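Local coordinates for protein serine protease inhibitor (Thermoanaerobacter tengcongensis, PDB 2PEF) that probably inhibits serine-type endopeptidases as a member of the serpin family, captured here in its latent state, at residues M1-D15 / K63-Y77. Numbering follows the deposited sequence.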
ATOM      1  N   MET A   1     -22.533   0.097 -12.314  1.00 17.10           N
ATOM      2  CA  MET A   1     -21.538   0.070 -11.200  0.50 16.91           C
ATOM      3  C   MET A   1     -20.116   0.273 -11.709  1.00 16.41           C
ATOM      4  O   MET A   1     -19.250   0.759 -10.980  1.00 17.31           O
ATOM      5  CB  MET A   1     -21.613  -1.251 -10.432  0.50 17.25           C
ATOM      6  CG  MET A   1     -22.679  -1.301  -9.350  0.50 16.96           C
ATOM      7  SD  MET A   1     -22.328  -2.558  -8.103  0.50 18.61           S
ATOM      8  CE  MET A   1     -22.725  -4.068  -8.987  0.50 18.53           C
ATOM      9  N   GLU A   2     -19.879  -0.108 -12.961  1.00 15.12           N
ATOM     10  CA  GLU A   2     -18.539  -0.029 -13.538  1.00 15.13           C
ATOM     11  C   GLU A   2     -18.227   1.342 -14.125  1.00 14.79           C
ATOM     12  O   GLU A   2     -19.128   2.096 -14.489  1.00 15.52           O
ATOM     13  CB  GLU A   2     -18.344  -1.114 -14.600  1.00 14.48           C
ATOM     14  CG  GLU A   2     -18.366  -2.537 -14.036  1.00 15.49           C
ATOM     15  CD  GLU A   2     -18.294  -3.599 -15.112  1.00 16.45           C
ATOM     16  OE1 GLU A   2     -18.255  -3.237 -16.305  1.00 22.99           O
ATOM     17  OE2 GLU A   2     -18.288  -4.801 -14.767  1.00 19.43           O
ATOM     18  N   LYS A   3     -16.936   1.659 -14.179  1.00 14.60           N
ATOM     19  CA  LYS A   3     -16.433   2.827 -14.891  1.00 15.12           C
ATOM     20  C   LYS A   3     -15.046   2.478 -15.392  1.00 14.79           C
ATOM     21  O   LYS A   3     -14.141   2.174 -14.603  1.00 15.61           O
ATOM     22  CB  LYS A   3     -16.395   4.065 -13.990  1.00 14.77           C
ATOM     23  CG  LYS A   3     -16.063   5.362 -14.719  1.00 15.28           C
ATOM     24  CD  LYS A   3     -16.210   6.567 -13.799  1.00 15.51           C
ATOM     25  CE  LYS A   3     -15.941   7.871 -14.536  1.00 15.86           C
ATOM     26  NZ  LYS A   3     -17.048   8.256 -15.455  1.00 14.50           N
ATOM     27  N   ASN A   4     -14.891   2.508 -16.711  1.00 15.89           N
ATOM     28  CA  ASN A   4     -13.670   2.054 -17.353  1.00 16.00           C
ATOM     29  C   ASN A   4     -12.457   2.821 -16.857  1.00 15.83           C
ATOM     30  O   ASN A   4     -12.483   4.052 -16.768  1.00 15.42           O
ATOM     31  CB  ASN A   4     -13.800   2.152 -18.877  1.00 16.99           C
ATOM     32  CG  ASN A   4     -14.921   1.277 -19.429  1.00 19.38           C
ATOM     33  OD1 ASN A   4     -15.500   1.579 -20.470  1.00 22.59           O
ATOM     34  ND2 ASN A   4     -15.232   0.190 -18.725  1.00 20.92           N
ATOM     35  N   ILE A   5     -11.409   2.084 -16.502  1.00 14.66           N
ATOM     36  CA  ILE A   5     -10.159   2.701 -16.083  1.00 15.48           C
ATOM     37  C   ILE A   5      -9.648   3.544 -17.245  1.00 15.38           C
ATOM     38  O   ILE A   5      -9.478   3.046 -18.361  1.00 15.66           O
ATOM     39  CB  ILE A   5      -9.101   1.656 -15.637  1.00 16.68           C
ATOM     40  CG1 ILE A   5      -9.675   0.696 -14.576  1.00 17.79           C
ATOM     41  CG2 ILE A   5      -7.825   2.345 -15.148  1.00 18.61           C
ATOM     42  CD1 ILE A   5     -10.218   1.359 -13.303  1.00 19.50           C
ATOM     43  N   ASP A   6      -9.452   4.829 -16.969  1.00 14.11           N
ATOM     44  CA  ASP A   6      -9.073   5.811 -17.977  1.00 14.12           C
ATOM     45  C   ASP A   6      -7.861   6.614 -17.514  1.00 14.02           C
ATOM     46  O   ASP A   6      -7.352   6.399 -16.410  1.00 13.79           O
ATOM     47  CB  ASP A   6     -10.258   6.742 -18.290  1.00 14.09           C
ATOM     48  CG  ASP A   6     -10.815   7.449 -17.049  1.00 15.88           C
ATOM     49  OD1 ASP A   6     -10.166   7.442 -15.980  1.00 16.44           O
ATOM     50  OD2 ASP A   6     -11.919   8.027 -17.145  1.00 16.67           O
ATOM     51  N   GLU A   7      -7.422   7.556 -18.346  1.00 13.83           N
ATOM     52  CA  GLU A   7      -6.236   8.355 -18.041  1.00 14.36           C
ATOM     53  C   GLU A   7      -6.427   9.240 -16.806  1.00 14.78           C
ATOM     54  O   GLU A   7      -5.479   9.461 -16.054  1.00 15.62           O
ATOM     55  CB  GLU A   7      -5.811   9.192 -19.251  1.00 14.01           C
ATOM     56  CG  GLU A   7      -5.398   8.376 -20.473  1.00 16.36           C
ATOM     57  N   LYS A   8      -7.648   9.734 -16.598  1.00 14.43           N
ATOM     58  CA  LYS A   8      -7.967  10.529 -15.408  1.00 15.43           C
ATOM     59  C   LYS A   8      -7.717   9.738 -14.125  1.00 14.18           C
ATOM     60  O   LYS A   8      -7.021  10.213 -13.230  1.00 13.84           O
ATOM     61  CB  LYS A   8      -9.406  11.057 -15.451  1.00 14.63           C
ATOM     62  CG  LYS A   8      -9.828  11.815 -14.186  1.00 17.31           C
ATOM     63  CD  LYS A   8     -11.111  12.614 -14.383  1.00 18.08           C
ATOM     64  CE  LYS A   8     -10.854  13.959 -15.057  1.00 21.47           C
ATOM     65  NZ  LYS A   8      -9.881  14.815 -14.314  1.00 23.60           N
ATOM     66  N   PHE A   9      -8.274   8.531 -14.045  1.00 13.46           N
ATOM     67  CA  PHE A   9      -8.053   7.675 -12.879  1.00 12.78           C
ATOM     68  C   PHE A   9      -6.576   7.323 -12.688  1.00 12.34           C
ATOM     69  O   PHE A   9      -6.061   7.395 -11.573  1.00 12.28           O
ATOM     70  CB  PHE A   9      -8.893   6.391 -12.948  1.00 13.17           C
ATOM     71  CG  PHE A   9      -8.604   5.424 -11.827  1.00 13.93           C
ATOM     72  CD1 PHE A   9      -9.215   5.576 -10.586  1.00 16.10           C
ATOM     73  CD2 PHE A   9      -7.710   4.367 -12.010  1.00 15.61           C
ATOM     74  CE1 PHE A   9      -8.946   4.688  -9.539  1.00 13.33           C
ATOM     75  CE2 PHE A   9      -7.432   3.473 -10.966  1.00 13.06           C
ATOM     76  CZ  PHE A   9      -8.054   3.635  -9.735  1.00 13.44           C
ATOM     77  N   ILE A  10      -5.904   6.929 -13.766  1.00 12.51           N
ATOM     78  CA  ILE A  10      -4.494   6.549 -13.673  1.00 13.09           C
ATOM     79  C   ILE A  10      -3.639   7.694 -13.113  1.00 13.26           C
ATOM     80  O   ILE A  10      -2.947   7.517 -12.106  1.00 13.21           O
ATOM     81  CB  ILE A  10      -3.932   6.027 -15.022  1.00 13.56           C
ATOM     82  CG1 ILE A  10      -4.646   4.729 -15.421  1.00 14.68           C
ATOM     83  CG2 ILE A  10      -2.421   5.802 -14.931  1.00 14.31           C
ATOM     84  CD1 ILE A  10      -4.354   4.241 -16.830  1.00 13.71           C
ATOM     85  N   TYR A  11      -3.698   8.864 -13.742  1.00 14.12           N
ATOM     86  CA  TYR A  11      -2.822   9.960 -13.319  1.00 14.82           C
ATOM     87  C   TYR A  11      -3.217  10.585 -11.976  1.00 14.01           C
ATOM     88  O   TYR A  11      -2.342  10.978 -11.203  1.00 14.50           O
ATOM     89  CB  TYR A  11      -2.624  10.996 -14.429  1.00 15.89           C
ATOM     90  CG  TYR A  11      -1.618  10.545 -15.475  1.00 17.51           C
ATOM     91  CD1 TYR A  11      -2.041   9.984 -16.679  1.00 21.42           C
ATOM     92  CD2 TYR A  11      -0.243  10.660 -15.247  1.00 20.48           C
ATOM     93  CE1 TYR A  11      -1.126   9.563 -17.637  1.00 21.99           C
ATOM     94  CE2 TYR A  11       0.684  10.236 -16.202  1.00 21.32           C
ATOM     95  CZ  TYR A  11       0.234   9.687 -17.392  1.00 19.92           C
ATOM     96  OH  TYR A  11       1.138   9.268 -18.342  1.00 19.49           O
ATOM     97  N   ASN A  12      -4.514  10.643 -11.682  1.00 14.17           N
ATOM     98  CA  ASN A  12      -4.963  11.087 -10.357  1.00 13.30           C
ATOM     99  C   ASN A  12      -4.535  10.116  -9.250  1.00 13.10           C
ATOM    100  O   ASN A  12      -4.051  10.541  -8.202  1.00 14.19           O
ATOM    101  CB  ASN A  12      -6.477  11.328 -10.322  1.00 12.81           C
ATOM    102  CG  ASN A  12      -6.882  12.625 -11.008  1.00 15.02           C
ATOM    103  OD1 ASN A  12      -6.117  13.203 -11.789  1.00 12.46           O
ATOM    104  ND2 ASN A  12      -8.086  13.097 -10.708  1.00 15.96           N
ATOM    105  N   THR A  13      -4.677   8.819  -9.505  1.00 13.55           N
ATOM    106  CA  THR A  13      -4.295   7.796  -8.525  1.00 13.98           C
ATOM    107  C   THR A  13      -2.777   7.742  -8.369  1.00 13.73           C
ATOM    108  O   THR A  13      -2.272   7.561  -7.257  1.00 14.55           O
ATOM    109  CB  THR A  13      -4.909   6.421  -8.880  1.00 14.63           C
ATOM    110  OG1 THR A  13      -6.332   6.561  -8.952  1.00 18.17           O
ATOM    111  CG2 THR A  13      -4.561   5.358  -7.835  1.00 15.50           C
ATOM    112  N   ALA A  14      -2.060   7.947  -9.476  1.00 13.27           N
ATOM    113  CA  ALA A  14      -0.600   8.027  -9.463  1.00 13.36           C
ATOM    114  C   ALA A  14      -0.129   9.162  -8.559  1.00 13.92           C
ATOM    115  O   ALA A  14       0.791   8.972  -7.757  1.00 14.23           O
ATOM    116  CB  ALA A  14      -0.049   8.194 -10.879  1.00 13.36           C
ATOM    117  N   ASP A  15      -0.768  10.333  -8.681  1.00 12.80           N
ATOM    118  CA  ASP A  15      -0.462  11.483  -7.820  1.00 12.83           C
ATOM    119  C   ASP A  15      -0.675  11.172  -6.337  1.00 13.43           C
ATOM    120  O   ASP A  15       0.192  11.460  -5.510  1.00 12.22           O
ATOM    121  CB  ASP A  15      -1.269  12.719  -8.237  1.00 12.62           C
ATOM    122  CG  ASP A  15      -0.568  13.550  -9.308  1.00 18.28           C
ATOM    123  OD1 ASP A  15       0.531  13.163  -9.759  1.00 21.07           O
ATOM    124  OD2 ASP A  15      -1.115  14.602  -9.700  1.00 20.45           O
ATOM    125  N   LYS A  63      -8.705  14.147  -6.182  1.00 14.36           N
ATOM    126  CA  LYS A  63      -8.680  15.529  -6.687  1.00 15.53           C
ATOM    127  C   LYS A  63     -10.074  16.006  -7.105  1.00 15.00           C
ATOM    128  O   LYS A  63     -10.878  16.415  -6.265  1.00 14.78           O
ATOM    129  CB  LYS A  63      -7.697  15.683  -7.854  1.00 16.71           C
ATOM    130  CG  LYS A  63      -6.261  15.320  -7.553  1.00 19.88           C
ATOM    131  CD  LYS A  63      -5.536  15.104  -8.860  1.00 23.15           C
ATOM    132  CE  LYS A  63      -4.066  15.403  -8.766  1.00 23.87           C
ATOM    133  NZ  LYS A  63      -3.507  15.435 -10.142  1.00 24.45           N
ATOM    134  N   ASP A  64     -10.354  15.928  -8.404  1.00 14.87           N
ATOM    135  CA  ASP A  64     -11.631  16.371  -8.963  1.00 15.85           C
ATOM    136  C   ASP A  64     -12.651  15.236  -9.100  1.00 16.47           C
ATOM    137  O   ASP A  64     -13.793  15.466  -9.514  1.00 17.29           O
ATOM    138  CB  ASP A  64     -11.409  17.061 -10.315  1.00 16.07           C
ATOM    139  CG  ASP A  64     -10.816  16.131 -11.365  1.00 18.22           C
ATOM    140  OD1 ASP A  64      -9.993  15.258 -11.018  1.00 21.26           O
ATOM    141  OD2 ASP A  64     -11.170  16.290 -12.552  1.00 21.22           O
ATOM    142  N   ILE A  65     -12.238  14.020  -8.755  1.00 16.83           N
ATOM    143  CA  ILE A  65     -13.122  12.857  -8.831  1.00 16.60           C
ATOM    144  C   ILE A  65     -14.012  12.782  -7.590  1.00 16.40           C
ATOM    145  O   ILE A  65     -13.523  12.825  -6.459  1.00 17.14           O
ATOM    146  CB  ILE A  65     -12.327  11.531  -9.011  1.00 16.74           C
ATOM    147  CG1 ILE A  65     -11.421  11.610 -10.246  1.00 17.74           C
ATOM    148  CG2 ILE A  65     -13.280  10.334  -9.119  1.00 17.85           C
ATOM    149  CD1 ILE A  65     -10.430  10.477 -10.371  1.00 15.75           C
ATOM    150  N   SER A  66     -15.321  12.676  -7.816  1.00 16.87           N
ATOM    151  CA  SER A  66     -16.298  12.543  -6.734  1.00 17.78           C
ATOM    152  C   SER A  66     -16.248  11.132  -6.149  1.00 17.54           C
ATOM    153  O   SER A  66     -15.738  10.210  -6.793  1.00 19.00           O
ATOM    154  CB  SER A  66     -17.702  12.825  -7.257  1.00 17.04           C
ATOM    155  OG  SER A  66     -18.174  11.746  -8.048  1.00 17.01           O
ATOM    156  N   ILE A  67     -16.782  10.956  -4.942  1.00 18.01           N
ATOM    157  CA  ILE A  67     -16.760   9.637  -4.292  1.00 17.77           C
ATOM    158  C   ILE A  67     -17.581   8.598  -5.066  1.00 17.60           C
ATOM    159  O   ILE A  67     -17.171   7.441  -5.182  1.00 17.91           O
ATOM    160  CB  ILE A  67     -17.156   9.690  -2.776  1.00 18.19           C
ATOM    161  CG1 ILE A  67     -16.860   8.353  -2.077  1.00 16.39           C
ATOM    162  CG2 ILE A  67     -18.614  10.112  -2.581  1.00 18.67           C
ATOM    163  CD1 ILE A  67     -15.406   7.877  -2.182  1.00 14.25           C
ATOM    164  N   GLU A  68     -18.722   9.023  -5.610  1.00 17.63           N
ATOM    165  CA  GLU A  68     -19.547   8.154  -6.448  1.00 16.81           C
ATOM    166  C   GLU A  68     -18.744   7.579  -7.612  1.00 16.43           C
ATOM    167  O   GLU A  68     -18.802   6.379  -7.877  1.00 16.67           O
ATOM    168  CB  GLU A  68     -20.770   8.910  -6.972  1.00 16.43           C
ATOM    169  N   ASP A  69     -17.986   8.438  -8.293  1.00 16.69           N
ATOM    170  CA  ASP A  69     -17.149   8.018  -9.415  1.00 16.25           C
ATOM    171  C   ASP A  69     -15.946   7.196  -8.954  1.00 16.28           C
ATOM    172  O   ASP A  69     -15.584   6.205  -9.596  1.00 15.29           O
ATOM    173  CB  ASP A  69     -16.700   9.226 -10.247  1.00 16.91           C
ATOM    174  CG  ASP A  69     -17.769   9.707 -11.220  1.00 19.36           C
ATOM    175  OD1 ASP A  69     -18.796   9.012 -11.390  1.00 21.71           O
ATOM    176  OD2 ASP A  69     -17.574  10.781 -11.829  1.00 22.27           O
ATOM    177  N   LEU A  70     -15.339   7.599  -7.838  1.00 15.57           N
ATOM    178  CA  LEU A  70     -14.224   6.852  -7.265  1.00 17.11           C
ATOM    179  C   LEU A  70     -14.644   5.429  -6.893  1.00 15.57           C
ATOM    180  O   LEU A  70     -13.873   4.487  -7.093  1.00 14.84           O
ATOM    181  CB  LEU A  70     -13.613   7.576  -6.056  1.00 16.87           C
ATOM    182  CG  LEU A  70     -12.275   7.021  -5.545  1.00 20.47           C
ATOM    183  CD1 LEU A  70     -11.151   7.240  -6.554  1.00 19.16           C
ATOM    184  CD2 LEU A  70     -11.908   7.633  -4.204  1.00 19.97           C
ATOM    185  N   ASN A  71     -15.859   5.291  -6.358  1.00 14.25           N
ATOM    186  CA  ASN A  71     -16.452   3.984  -6.069  1.00 15.14           C
ATOM    187  C   ASN A  71     -16.503   3.112  -7.317  1.00 15.00           C
ATOM    188  O   ASN A  71     -16.105   1.945  -7.286  1.00 15.49           O
ATOM    189  CB  ASN A  71     -17.876   4.129  -5.513  1.00 14.29           C
ATOM    190  CG  ASN A  71     -17.911   4.657  -4.097  1.00 15.49           C
ATOM    191  OD1 ASN A  71     -16.900   4.679  -3.393  1.00 17.32           O
ATOM    192  ND2 ASN A  71     -19.088   5.102  -3.669  1.00 13.73           N
ATOM    193  N   LYS A  72     -17.003   3.690  -8.410  1.00 14.78           N
ATOM    194  CA  LYS A  72     -17.113   2.968  -9.675  1.00 15.39           C
ATOM    195  C   LYS A  72     -15.731   2.580 -10.196  1.00 14.80           C
ATOM    196  O   LYS A  72     -15.514   1.439 -10.609  1.00 16.44           O
ATOM    197  CB  LYS A  72     -17.866   3.805 -10.711  1.00 14.27           C
ATOM    198  CG  LYS A  72     -19.301   4.104 -10.322  1.00 15.28           C
ATOM    199  CD  LYS A  72     -20.102   4.626 -11.501  1.00 18.49           C
ATOM    200  CE  LYS A  72     -21.543   4.907 -11.103  1.00 22.88           C
ATOM    201  NZ  LYS A  72     -21.673   6.156 -10.302  1.00 28.72           N
ATOM    202  N   TYR A  73     -14.801   3.532 -10.161  1.00 14.52           N
ATOM    203  CA  TYR A  73     -13.425   3.290 -10.595  1.00 14.66           C
ATOM    204  C   TYR A  73     -12.762   2.162  -9.805  1.00 14.50           C
ATOM    205  O   TYR A  73     -12.149   1.259 -10.379  1.00 15.26           O
ATOM    206  CB  TYR A  73     -12.585   4.555 -10.420  1.00 14.60           C
ATOM    207  CG  TYR A  73     -12.624   5.564 -11.546  1.00 14.72           C
ATOM    208  CD1 TYR A  73     -12.778   6.925 -11.267  1.00 13.68           C
ATOM    209  CD2 TYR A  73     -12.480   5.179 -12.879  1.00 15.99           C
ATOM    210  CE1 TYR A  73     -12.794   7.870 -12.281  1.00 15.12           C
ATOM    211  CE2 TYR A  73     -12.496   6.123 -13.906  1.00 14.78           C
ATOM    212  CZ  TYR A  73     -12.649   7.465 -13.595  1.00 14.75           C
ATOM    213  OH  TYR A  73     -12.669   8.409 -14.595  1.00 17.25           O
ATOM    214  N   LEU A  74     -12.875   2.225  -8.480  1.00 14.91           N
ATOM    215  CA  LEU A  74     -12.204   1.260  -7.615  1.00 14.30           C
ATOM    216  C   LEU A  74     -12.831  -0.125  -7.723  1.00 14.33           C
ATOM    217  O   LEU A  74     -12.121  -1.132  -7.769  1.00 15.02           O
ATOM    218  CB  LEU A  74     -12.179   1.750  -6.166  1.00 14.55           C
ATOM    219  CG  LEU A  74     -11.226   2.920  -5.900  1.00 17.27           C
ATOM    220  CD1 LEU A  74     -11.344   3.379  -4.466  1.00 17.75           C
ATOM    221  CD2 LEU A  74      -9.776   2.553  -6.228  1.00 14.50           C
ATOM    222  N   TYR A  75     -14.160  -0.167  -7.784  1.00 13.46           N
ATOM    223  CA  TYR A  75     -14.865  -1.413  -8.039  1.00 14.13           C
ATOM    224  C   TYR A  75     -14.367  -2.055  -9.334  1.00 13.01           C
ATOM    225  O   TYR A  75     -14.088  -3.246  -9.372  1.00 12.89           O
ATOM    226  CB  TYR A  75     -16.381  -1.177  -8.094  1.00 14.25           C
ATOM    227  CG  TYR A  75     -17.165  -2.326  -8.676  1.00 15.89           C
ATOM    228  CD1 TYR A  75     -17.434  -3.465  -7.919  1.00 14.35           C
ATOM    229  CD2 TYR A  75     -17.645  -2.273  -9.985  1.00 19.81           C
ATOM    230  CE1 TYR A  75     -18.156  -4.524  -8.448  1.00 15.51           C
ATOM    231  CE2 TYR A  75     -18.367  -3.331 -10.527  1.00 18.10           C
ATOM    232  CZ  TYR A  75     -18.618  -4.449  -9.754  1.00 18.61           C
ATOM    233  OH  TYR A  75     -19.330  -5.490 -10.299  1.00 19.82           O
ATOM    234  N   THR A  76     -14.235  -1.252 -10.386  1.00 13.69           N
ATOM    235  CA  THR A  76     -13.804  -1.755 -11.687  1.00 13.57           C
ATOM    236  C   THR A  76     -12.330  -2.163 -11.651  1.00 13.75           C
ATOM    237  O   THR A  76     -11.951  -3.207 -12.200  1.00 14.45           O
ATOM    238  CB  THR A  76     -14.042  -0.709 -12.786  1.00 13.35           C
ATOM    239  OG1 THR A  76     -15.392  -0.230 -12.697  1.00 14.98           O
ATOM    240  CG2 THR A  76     -13.804  -1.311 -14.165  1.00 16.44           C
ATOM    241  N   TYR A  77     -11.517  -1.342 -10.992  1.00 13.41           N
ATOM    242  CA  TYR A  77     -10.092  -1.623 -10.844  1.00 14.58           C
ATOM    243  C   TYR A  77      -9.863  -2.955 -10.137  1.00 14.63           C
ATOM    244  O   TYR A  77      -9.102  -3.796 -10.621  1.00 15.70           O
ATOM    245  CB  TYR A  77      -9.387  -0.492 -10.092  1.00 14.36           C
ATOM    246  CG  TYR A  77      -7.879  -0.575 -10.153  1.00 16.78           C
ATOM    247  CD1 TYR A  77      -7.210  -0.529 -11.378  1.00 16.18           C
ATOM    248  CD2 TYR A  77      -7.121  -0.691  -8.990  1.00 17.91           C
ATOM    249  CE1 TYR A  77      -5.823  -0.599 -11.443  1.00 15.06           C
ATOM    250  CE2 TYR A  77      -5.726  -0.762  -9.043  1.00 18.36           C
ATOM    251  CZ  TYR A  77      -5.087  -0.718 -10.272  1.00 15.69           C
ATOM    252  OH  TYR A  77      -3.713  -0.794 -10.329  1.00 17.25           O
TER
HETATM  253  O   HOH W   1     -19.501   7.868 -13.918  1.00 31.41           O
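Y73 lies between K3 and F9 where helix 7-15 and helix 67-77 of this serpin cross almost at right angles (95° between their short axes). K3 CD sits over one face of the phenol ring, 3.8 Å from its centroid, and F9 CB over the opposite face, both CH-pi contacts. Y73 OH donates to D6 OD2 (2.7 Å) on the syn side of the carboxylate, whose plane is turned 59° from the ring. An alanine at Y73 is likely to open a gap between the K3 chain and F9 and leave D6 OD2 without this donor. F9 CG points away from its own backbone N, which sends the ring toward Y77, where F9 CE2 lies over one face and completes an aromatic cluster. L74 CD2 meets the F9 ring at its edge.

The N-terminal residues 1-5 run across helix 67-77, held by K3 N donating almost straight to T76 OG1 (2.9 Å, 167°), while E2 pairs with K79. This course is consistent with the N terminus trapping the metastable native state, although the chain here is latent. At the other end, D64 OD2 receives K8 NZ on its syn lone pair (2.6 Å), and D64 OD1 accepts from N12 ND2. K63 NZ, ending an extended chain, makes a second salt bridge 2.6 Å from D15 OD2, on its anti side.

Second-shell bonds position these groups: T76 OG1 donates to K72 O, shared with T76 N, and a water links K3 NZ to D69 OD1. D6 is also the N-cap of its helix, its OD1 accepting from F9 N at 2.9 Å.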